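Local coordinates for acyl-coenzyme A thioesterase PaaI (Escherichia coli, PDB 2FS2), which hydrolyses acyl-coenzyme A thioesters in phenylacetate degradation, preferring ring-hydroxylated phenylacetyl-CoA esters, and works as a homotetramer of hot dog-fold subunits, at residues Ala12-Asp17 with Gly24-Ser29; Val37-Thr42 with Phe58-Thr63; Asp62-Tyr67 with Tyr111-Val116. One frame throughout, in Å; residues are numbered along the deposited sequence.

Contact 1: Ala12-Asp17 with Gly24-Ser29; sequences AMYEND and GIDIIS
The ring of Tyr-14 meets the carbonyl oxygen of Ile-25 at its edge, in the ring plane, while the methyl CD1 of Ile-27 approaches the same ring obliquely. At that edge the phenol OH donates a hydrogen bond to Ile-25 O, 2.8 Å away. The donor lies in the carbonyl plane at a C=O...OH angle of 157°. An extended first torsion (chi1 -179°) carries the Tyr-14 ring from the helix toward the chain just before strand 26-31. Here the N-terminal helix 2-15 lies beside the edge of the hot dog-fold sheet, and the short helix 18-22 between them ends in a Schellman motif at Gly-24, whose positive phi suits glycine. Tyrosine serves both needs of the place, a polar tip for the backbone and an apolar ring flank for Ile-27, whose CD1 comes within 3.7 Å of Tyr-14 CD1. The Asp-26 carboxylate is turned 42° from the ring plane, and its OD1, at 3.6 Å from Tyr-14 OH, is too far for a hydrogen bond. Tyr-67 of helix 54-70 packs against both Tyr-14 and Ile-27, and its hydroxyl is hydrogen-bonded to Asp-17, the N-cap of helix 18-22.

Contact 2: Val37-Thr42 with Phe58-Thr63; sequences VTMTVT and FSLADT
Strand 34-40 passes over helix 54-70 with its backbone held off at side-chain distance: the CA atoms of Met-39 and Leu-60 are 7.6 Å apart, those of Val-37 and Thr-63 7.8 Å. Leu-60 fills much of that space. A chi1 of 174° turns its CG away from the backbone nitrogen and out toward the strand, and the branch that does the touching is CD1, which lies 3.8 Å from Val-37 CG2 and 4.0 Å from Met-39 CB. The forked leucine thus reaches two residues on the same face of the strand at once. Beta-branched Val-37 suits an extended strand and gives a methyl to the helix; its side chain and that of Leu-60 run alongside each other, pointing opposite ways, and Val-37 CG2 also comes within 4.0 Å of Leu-60 O. Met-39, present as selenomethionine, meets the leucine with its CB, while the rest of its flexible chain goes on to pack against Leu-23 and Ile-25. Thr-63 keeps its hydroxyl within the helix: OG1 donates to Ser-59 O at 2.7 Å, and Thr-63 N reaches the same oxygen from the opposite face of its carbonyl plane, which satisfies a buried polar group. A curved antiparallel sheet wrapped round a long central helix is the hallmark of the hot dog fold, and this aliphatic layer is part of its filling.

Contact 3: Asp62-Tyr67 with Tyr111-Val116; sequences DTAFAY and YDIEIV
Phe-65 of the central helix of the hot dog fold, 54-70, packs against Tyr-111 and Ile-113 of strand 108-116, part of the sheet wrapped round that helix. The short helix and strand segments approach to 8.6 Å between axes, with their directions 142° apart. Both Tyr-111 and Ile-113 point toward the helix; Asp-112 between them points away, to where it forms salt bridges with Arg-102 and Arg-127 of its own chain and with Arg-127 of a neighbouring subunit. The strand therefore presents an apolar face to the core and a charged one to the subunit interface. Phe-65 is the main helix residue of the contact. Its CB sets out to one side, but a chi1 of 177° swings the ring toward the strand, and CD1 arrives 3.6 Å from Tyr-111 CB. Tyr-111 CG lies at the edge of the Phe-65 ring, in its plane, and the two rings form an oblique pair, inclined at 51° with centroids 5.8 Å apart. Phenylalanine, with no polar group to satisfy, suits a buried place lined largely by carbon, whereas the tyrosine can extend its hydroxyl beyond it to Gln-104 and Gln-72. Ile-113 crosses Phe-65 at about a right angle, its CD1 lying 3.7 Å from Phe-65 CB. The small side chain of Ala-64 is consistent with the close approach of strand and helix, and its CB is 4.3 Å from Ile-113 CG1.

Overall arrangement
Contacts 2 and 3 share helix 54-70; contact 1 sets helix 2-15 against strand 26-31, and all three reach the same antiparallel sheet of a single hot dog domain. Contact 1 closes before contact 2 opens, and contact 3 begins on the helical residues where contact 2 ends, sharing Asp-62 and Thr-63. Contacts 2 and 3 have centres about 9 Å apart, and Val-37 touches Ala-64 between them; the centre of contact 1 is about 11 Å from that of contact 2 and about 13 Å from that of contact 3. Neighbouring strands 26-31 and 34-40 link contacts 1 and 2, while the Asp-17 to Tyr-67 bond ties the chain just after helix 2-15 to the central helix.

Contact 1: Ala12-Asp17 with Gly24-Ser29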
loop_
_atom_site.group_PDB
_atom_site.type_symbol
_atom_site.label_atom_id
_atom_site.label_comp_id
_atom_site.label_asym_id
_atom_site.label_seq_id
_atom_site.Cartn_x
_atom_site.Cartn_y
_atom_site.Cartn_z
ATOM N N ALA B 12 28.130 4.136 -12.378
ATOM C CA ALA B 12 28.821 3.547 -11.218
ATOM C C ALA B 12 28.041 2.404 -10.634
ATOM O O ALA B 12 28.615 1.334 -10.405
ATOM C CB ALA B 12 29.064 4.609 -10.139
HETATM N N MSE B 13 26.735 2.590 -10.419
HETATM C CA MSE B 13 25.940 1.496 -9.880
HETATM C C MSE B 13 25.751 0.333 -10.788
HETATM O O MSE B 13 25.620 -0.786 -10.327
HETATM C CB MSE B 13 24.536 1.968 -9.548
HETATM C CG MSE B 13 24.518 2.617 -8.207
HETATM SE SE MSE B 13 22.736 3.472 -8.052
HETATM C CE MSE B 13 23.279 5.371 -8.172
ATOM N N TYR B 14 25.597 0.601 -12.077
ATOM C CA TYR B 14 25.212 -0.454 -12.984
ATOM C C TYR B 14 26.432 -1.327 -13.162
ATOM O O TYR B 14 26.335 -2.537 -13.327
ATOM C CB TYR B 14 24.852 0.157 -14.319
ATOM C CG TYR B 14 24.409 -0.811 -15.362
ATOM C CD1 TYR B 14 23.152 -1.364 -15.314
ATOM C CD2 TYR B 14 25.249 -1.160 -16.423
ATOM C CE1 TYR B 14 22.719 -2.239 -16.265
ATOM C CE2 TYR B 14 24.824 -2.045 -17.425
ATOM C CZ TYR B 14 23.551 -2.578 -17.338
ATOM O OH TYR B 14 23.055 -3.435 -18.323
ATOM N N GLU B 15 27.593 -0.697 -13.116
ATOM C CA GLU B 15 28.844 -1.420 -13.377
ATOM C C GLU B 15 29.027 -2.566 -12.413
ATOM O O GLU B 15 29.599 -3.553 -12.793
ATOM C CB GLU B 15 30.072 -0.489 -13.381
ATOM C CG GLU B 15 30.415 0.234 -14.729
ATOM C CD GLU B 15 29.381 0.063 -15.889
ATOM O OE1 GLU B 15 29.356 -1.036 -16.544
ATOM O OE2 GLU B 15 28.595 1.034 -16.181
ATOM N N ASN B 16 28.491 -2.480 -11.198
ATOM C CA ASN B 16 28.447 -3.664 -10.369
ATOM C C ASN B 16 27.035 -4.128 -9.964
ATOM O O ASN B 16 26.810 -4.601 -8.853
ATOM C CB ASN B 16 29.348 -3.495 -9.151
ATOM C CG ASN B 16 29.030 -2.235 -8.371
ATOM O OD1 ASN B 16 29.785 -1.258 -8.426
ATOM N ND2 ASN B 16 27.921 -2.252 -7.622
ATOM N N ASP B 17 26.070 -4.013 -10.866
ATOM C CA ASP B 17 24.721 -4.531 -10.587
ATOM C C ASP B 17 24.520 -5.858 -11.266
ATOM O O ASP B 17 24.040 -5.872 -12.401
ATOM C CB ASP B 17 23.711 -3.571 -11.200
ATOM C CG ASP B 17 22.320 -3.703 -10.621
ATOM O OD1 ASP B 17 21.869 -4.829 -10.264
ATOM O OD2 ASP B 17 21.579 -2.686 -10.569
ATOM N N GLY B 24 19.008 -8.741 -17.866
ATOM C CA GLY B 24 19.099 -7.973 -19.085
ATOM C C GLY B 24 18.533 -6.559 -18.991
ATOM O O GLY B 24 18.024 -6.027 -19.963
ATOM N N ILE B 25 18.569 -5.937 -17.819
ATOM C CA ILE B 25 18.078 -4.570 -17.705
ATOM C C ILE B 25 19.109 -3.603 -18.288
ATOM O O ILE B 25 20.296 -3.716 -17.994
ATOM C CB ILE B 25 17.663 -4.258 -16.199
ATOM C CG1 ILE B 25 16.654 -5.265 -15.804
ATOM C CG2 ILE B 25 17.000 -2.931 -16.027
ATOM C CD1 ILE B 25 16.141 -5.143 -14.446
ATOM N N ASP B 26 18.652 -2.722 -19.167
ATOM C CA ASP B 26 19.445 -1.658 -19.660
ATOM C C ASP B 26 18.936 -0.283 -19.184
ATOM O O ASP B 26 17.726 -0.070 -19.058
ATOM C CB ASP B 26 19.371 -1.705 -21.156
ATOM C CG ASP B 26 20.048 -2.957 -21.723
ATOM O OD1 ASP B 26 21.270 -3.127 -21.464
ATOM O OD2 ASP B 26 19.435 -3.830 -22.431
ATOM N N ILE B 27 19.840 0.662 -18.920
ATOM C CA ILE B 27 19.366 1.983 -18.616
ATOM C C ILE B 27 19.386 2.820 -19.827
ATOM O O ILE B 27 20.398 2.898 -20.475
ATOM C CB ILE B 27 20.221 2.707 -17.615
ATOM C CG1 ILE B 27 20.382 1.871 -16.396
ATOM C CG2 ILE B 27 19.508 3.991 -17.194
ATOM C CD1 ILE B 27 21.816 2.000 -15.929
ATOM N N ILE B 28 18.278 3.505 -20.082
ATOM C CA ILE B 28 18.110 4.337 -21.291
ATOM C C ILE B 28 17.861 5.793 -21.000
ATOM O O ILE B 28 18.002 6.615 -21.883
ATOM C CB ILE B 28 17.005 3.773 -22.284
ATOM C CG1 ILE B 28 15.603 3.897 -21.688
ATOM C CG2 ILE B 28 17.352 2.260 -22.552
ATOM C CD1 ILE B 28 14.415 3.537 -22.777
ATOM N N SER B 29 17.511 6.156 -19.782
ATOM C CA SER B 29 17.361 7.578 -19.586
ATOM C C SER B 29 17.587 7.930 -18.094
ATOM O O SER B 29 17.308 7.120 -17.227
ATOM C CB SER B 29 16.021 8.046 -20.158
ATOM O OG SER B 29 15.830 9.494 -19.896
#

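Contact 2: Val37-Thr42 with Phe58-Thr63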
loop_
_atom_site.group_PDB
_atom_site.type_symbol
_atom_site.label_atom_id
_atom_site.label_comp_id
_atom_site.label_asym_id
_atom_site.label_seq_id
_atom_site.Cartn_x
_atom_site.Cartn_y
_atom_site.Cartn_z
ATOM N N VAL B 37 14.329 2.326 -17.547
ATOM C CA VAL B 37 15.127 1.174 -17.766
ATOM C C VAL B 37 14.228 0.265 -18.554
ATOM O O VAL B 37 13.015 0.462 -18.640
ATOM C CB VAL B 37 15.635 0.485 -16.412
ATOM C CG1 VAL B 37 16.654 1.404 -15.647
ATOM C CG2 VAL B 37 14.375 0.135 -15.444
ATOM N N THR B 38 14.841 -0.750 -19.114
ATOM C CA THR B 38 14.214 -1.562 -20.135
ATOM C C THR B 38 14.623 -3.040 -19.991
ATOM O O THR B 38 15.684 -3.334 -19.485
ATOM C CB THR B 38 14.631 -0.963 -21.473
ATOM O OG1 THR B 38 13.609 -1.246 -22.439
ATOM C CG2 THR B 38 15.870 -1.645 -21.964
HETATM N N MSE B 39 13.757 -3.963 -20.342
HETATM C CA MSE B 39 14.068 -5.379 -20.203
HETATM C C MSE B 39 13.167 -6.147 -21.145
HETATM O O MSE B 39 12.015 -5.800 -21.318
HETATM C CB MSE B 39 13.757 -5.815 -18.755
HETATM C CG MSE B 39 13.727 -7.319 -18.572
HETATM SE SE MSE B 39 13.109 -7.740 -16.728
HETATM C CE MSE B 39 14.782 -7.764 -16.000
ATOM N N THR B 40 13.670 -7.215 -21.710
ATOM C CA THR B 40 12.847 -8.085 -22.539
ATOM C C THR B 40 12.473 -9.323 -21.728
ATOM O O THR B 40 13.275 -9.858 -20.987
ATOM C CB THR B 40 13.640 -8.373 -23.835
ATOM O OG1 THR B 40 13.816 -7.097 -24.535
ATOM C CG2 THR B 40 12.864 -9.320 -24.837
ATOM N N VAL B 41 11.210 -9.718 -21.775
ATOM C CA VAL B 41 10.754 -10.940 -21.107
ATOM C C VAL B 41 11.175 -12.126 -22.017
ATOM O O VAL B 41 10.764 -12.172 -23.183
ATOM C CB VAL B 41 9.253 -10.886 -21.033
ATOM C CG1 VAL B 41 8.695 -12.195 -20.464
ATOM C CG2 VAL B 41 8.817 -9.598 -20.253
ATOM N N THR B 42 12.084 -12.956 -21.494
ATOM C CA THR B 42 12.517 -14.256 -21.992
ATOM C C THR B 42 11.694 -15.399 -21.374
ATOM O O THR B 42 11.032 -15.229 -20.308
ATOM C CB THR B 42 13.952 -14.463 -21.543
ATOM O OG1 THR B 42 14.003 -14.387 -20.106
ATOM C CG2 THR B 42 14.821 -13.330 -21.998
ATOM N N PHE B 58 8.617 -7.125 -10.231
ATOM C CA PHE B 58 9.012 -6.364 -9.055
ATOM C C PHE B 58 10.482 -5.925 -9.238
ATOM O O PHE B 58 10.840 -4.808 -8.963
ATOM C CB PHE B 58 8.832 -7.177 -7.746
ATOM C CG PHE B 58 9.335 -6.447 -6.508
ATOM C CD1 PHE B 58 8.516 -5.634 -5.798
ATOM C CD2 PHE B 58 10.651 -6.512 -6.117
ATOM C CE1 PHE B 58 9.009 -4.893 -4.705
ATOM C CE2 PHE B 58 11.142 -5.783 -5.027
ATOM C CZ PHE B 58 10.323 -4.998 -4.325
ATOM N N SER B 59 11.323 -6.777 -9.773
ATOM C CA SER B 59 12.757 -6.458 -9.848
ATOM C C SER B 59 13.064 -5.386 -10.840
ATOM O O SER B 59 13.980 -4.535 -10.601
ATOM C CB SER B 59 13.586 -7.660 -10.232
ATOM O OG SER B 59 13.450 -8.616 -9.213
ATOM N N LEU B 60 12.274 -5.358 -11.909
ATOM C CA LEU B 60 12.422 -4.336 -12.840
ATOM C C LEU B 60 12.009 -2.989 -12.247
ATOM O O LEU B 60 12.620 -1.963 -12.540
ATOM C CB LEU B 60 11.558 -4.659 -14.082
ATOM C CG LEU B 60 11.452 -3.600 -15.193
ATOM C CD1 LEU B 60 12.858 -3.276 -15.808
ATOM C CD2 LEU B 60 10.527 -4.123 -16.325
ATOM N N ALA B 61 10.891 -2.973 -11.489
ATOM C CA ALA B 61 10.403 -1.718 -10.943
ATOM C C ALA B 61 11.410 -1.183 -9.889
ATOM O O ALA B 61 11.669 0.007 -9.814
ATOM C CB ALA B 61 8.952 -1.900 -10.320
ATOM N N ASP B 62 12.031 -2.074 -9.181
ATOM C CA ASP B 62 12.861 -1.789 -8.032
ATOM C C ASP B 62 14.169 -1.328 -8.569
ATOM O O ASP B 62 14.864 -0.542 -7.937
ATOM C CB ASP B 62 13.066 -3.113 -7.270
ATOM C CG ASP B 62 13.841 -2.953 -5.944
ATOM O OD1 ASP B 62 13.741 -1.873 -5.260
ATOM O OD2 ASP B 62 14.542 -3.880 -5.468
ATOM N N THR B 63 14.512 -1.786 -9.767
ATOM C CA THR B 63 15.711 -1.267 -10.399
ATOM C C THR B 63 15.519 0.182 -10.881
ATOM O O THR B 63 16.428 1.014 -10.700
ATOM C CB THR B 63 16.092 -2.166 -11.589
ATOM O OG1 THR B 63 16.379 -3.482 -11.111
ATOM C CG2 THR B 63 17.375 -1.753 -12.181
#

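Contact 3: Asp62-Tyr67 with Tyr111-Val116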
loop_
_atom_site.group_PDB
_atom_site.type_symbol
_atom_site.label_atom_id
_atom_site.label_comp_id
_atom_site.label_asym_id
_atom_site.label_seq_id
_atom_site.Cartn_x
_atom_site.Cartn_y
_atom_site.Cartn_z
ATOM N N ASP B 62 12.031 -2.074 -9.181
ATOM C CA ASP B 62 12.861 -1.789 -8.032
ATOM C C ASP B 62 14.169 -1.328 -8.569
ATOM O O ASP B 62 14.864 -0.542 -7.937
ATOM C CB ASP B 62 13.066 -3.113 -7.270
ATOM C CG ASP B 62 13.841 -2.953 -5.944
ATOM O OD1 ASP B 62 13.741 -1.873 -5.260
ATOM O OD2 ASP B 62 14.542 -3.880 -5.468
ATOM N N THR B 63 14.512 -1.786 -9.767
ATOM C CA THR B 63 15.711 -1.267 -10.399
ATOM C C THR B 63 15.519 0.182 -10.881
ATOM O O THR B 63 16.428 1.014 -10.700
ATOM C CB THR B 63 16.092 -2.166 -11.589
ATOM O OG1 THR B 63 16.379 -3.482 -11.111
ATOM C CG2 THR B 63 17.375 -1.753 -12.181
ATOM N N ALA B 64 14.405 0.525 -11.569
ATOM C CA ALA B 64 14.207 1.897 -11.942
ATOM C C ALA B 64 14.130 2.747 -10.673
ATOM O O ALA B 64 14.581 3.871 -10.626
ATOM C CB ALA B 64 12.832 2.094 -12.786
ATOM N N PHE B 65 13.474 2.211 -9.666
ATOM C CA PHE B 65 13.411 2.922 -8.399
ATOM C C PHE B 65 14.860 3.229 -7.741
ATOM O O PHE B 65 15.108 4.347 -7.285
ATOM C CB PHE B 65 12.546 2.040 -7.495
ATOM C CG PHE B 65 12.405 2.546 -6.104
ATOM C CD1 PHE B 65 12.233 3.877 -5.847
ATOM C CD2 PHE B 65 12.304 1.668 -5.064
ATOM C CE1 PHE B 65 12.115 4.370 -4.479
ATOM C CE2 PHE B 65 12.112 2.167 -3.703
ATOM C CZ PHE B 65 12.083 3.523 -3.454
ATOM N N ALA B 66 15.714 2.213 -7.619
ATOM C CA ALA B 66 17.066 2.364 -7.080
ATOM C C ALA B 66 17.792 3.428 -7.907
ATOM O O ALA B 66 18.441 4.315 -7.331
ATOM C CB ALA B 66 17.888 0.960 -7.073
ATOM N N TYR B 67 17.631 3.423 -9.250
ATOM C CA TYR B 67 18.362 4.409 -10.055
ATOM C C TYR B 67 17.871 5.826 -9.810
ATOM O O TYR B 67 18.667 6.735 -9.584
ATOM C CB TYR B 67 18.402 4.009 -11.573
ATOM C CG TYR B 67 19.392 2.871 -11.714
ATOM C CD1 TYR B 67 19.068 1.593 -11.356
ATOM C CD2 TYR B 67 20.707 3.121 -12.069
ATOM C CE1 TYR B 67 19.989 0.558 -11.409
ATOM C CE2 TYR B 67 21.662 2.095 -12.158
ATOM C CZ TYR B 67 21.296 0.800 -11.834
ATOM O OH TYR B 67 22.262 -0.196 -11.889
ATOM N N TYR B 111 8.707 7.823 -4.769
ATOM C CA TYR B 111 9.019 7.659 -6.231
ATOM C C TYR B 111 7.915 6.784 -6.793
ATOM O O TYR B 111 7.568 5.766 -6.182
ATOM C CB TYR B 111 10.324 6.899 -6.420
ATOM C CG TYR B 111 11.546 7.826 -6.093
ATOM C CD1 TYR B 111 11.818 8.151 -4.758
ATOM C CD2 TYR B 111 12.300 8.424 -7.107
ATOM C CE1 TYR B 111 12.836 9.093 -4.417
ATOM C CE2 TYR B 111 13.351 9.399 -6.801
ATOM C CZ TYR B 111 13.612 9.654 -5.435
ATOM O OH TYR B 111 14.491 10.588 -5.089
ATOM N N ASP B 112 7.414 7.188 -7.947
ATOM C CA ASP B 112 6.362 6.471 -8.665
ATOM C C ASP B 112 7.054 5.820 -9.839
ATOM O O ASP B 112 7.791 6.509 -10.536
ATOM C CB ASP B 112 5.412 7.444 -9.236
ATOM C CG ASP B 112 4.303 7.799 -8.242
ATOM O OD1 ASP B 112 4.448 7.338 -7.074
ATOM O OD2 ASP B 112 3.251 8.468 -8.504
ATOM N N ILE B 113 6.721 4.557 -10.090
ATOM C CA ILE B 113 7.317 3.856 -11.197
ATOM C C ILE B 113 6.133 3.302 -12.041
ATOM O O ILE B 113 5.139 2.779 -11.517
ATOM C CB ILE B 113 8.188 2.653 -10.722
ATOM C CG1 ILE B 113 9.580 3.014 -10.171
ATOM C CG2 ILE B 113 8.363 1.599 -11.874
ATOM C CD1 ILE B 113 9.577 3.886 -8.826
ATOM N N GLU B 114 6.239 3.391 -13.352
ATOM C CA GLU B 114 5.229 2.728 -14.197
ATOM C C GLU B 114 5.959 1.805 -15.159
ATOM O O GLU B 114 6.897 2.241 -15.829
ATOM C CB GLU B 114 4.466 3.805 -14.953
ATOM C CG GLU B 114 3.452 3.240 -16.006
ATOM C CD GLU B 114 2.386 4.261 -16.417
ATOM O OE1 GLU B 114 2.624 5.493 -16.163
ATOM O OE2 GLU B 114 1.293 3.851 -16.989
ATOM N N ILE B 115 5.429 0.600 -15.354
ATOM C CA ILE B 115 5.929 -0.328 -16.348
ATOM C C ILE B 115 4.925 -0.478 -17.528
ATOM O O ILE B 115 3.761 -0.758 -17.315
ATOM C CB ILE B 115 6.301 -1.767 -15.744
ATOM C CG1 ILE B 115 7.274 -1.696 -14.541
ATOM C CG2 ILE B 115 6.870 -2.731 -16.857
ATOM C CD1 ILE B 115 7.648 -3.104 -13.940
ATOM N N VAL B 116 5.432 -0.281 -18.736
ATOM C CA VAL B 116 4.659 -0.170 -19.945
ATOM C C VAL B 116 5.282 -1.150 -20.919
ATOM O O VAL B 116 6.525 -1.334 -20.888
ATOM C CB VAL B 116 4.775 1.295 -20.449
ATOM C CG1 VAL B 116 4.396 1.442 -21.837
ATOM C CG2 VAL B 116 3.840 2.277 -19.574
#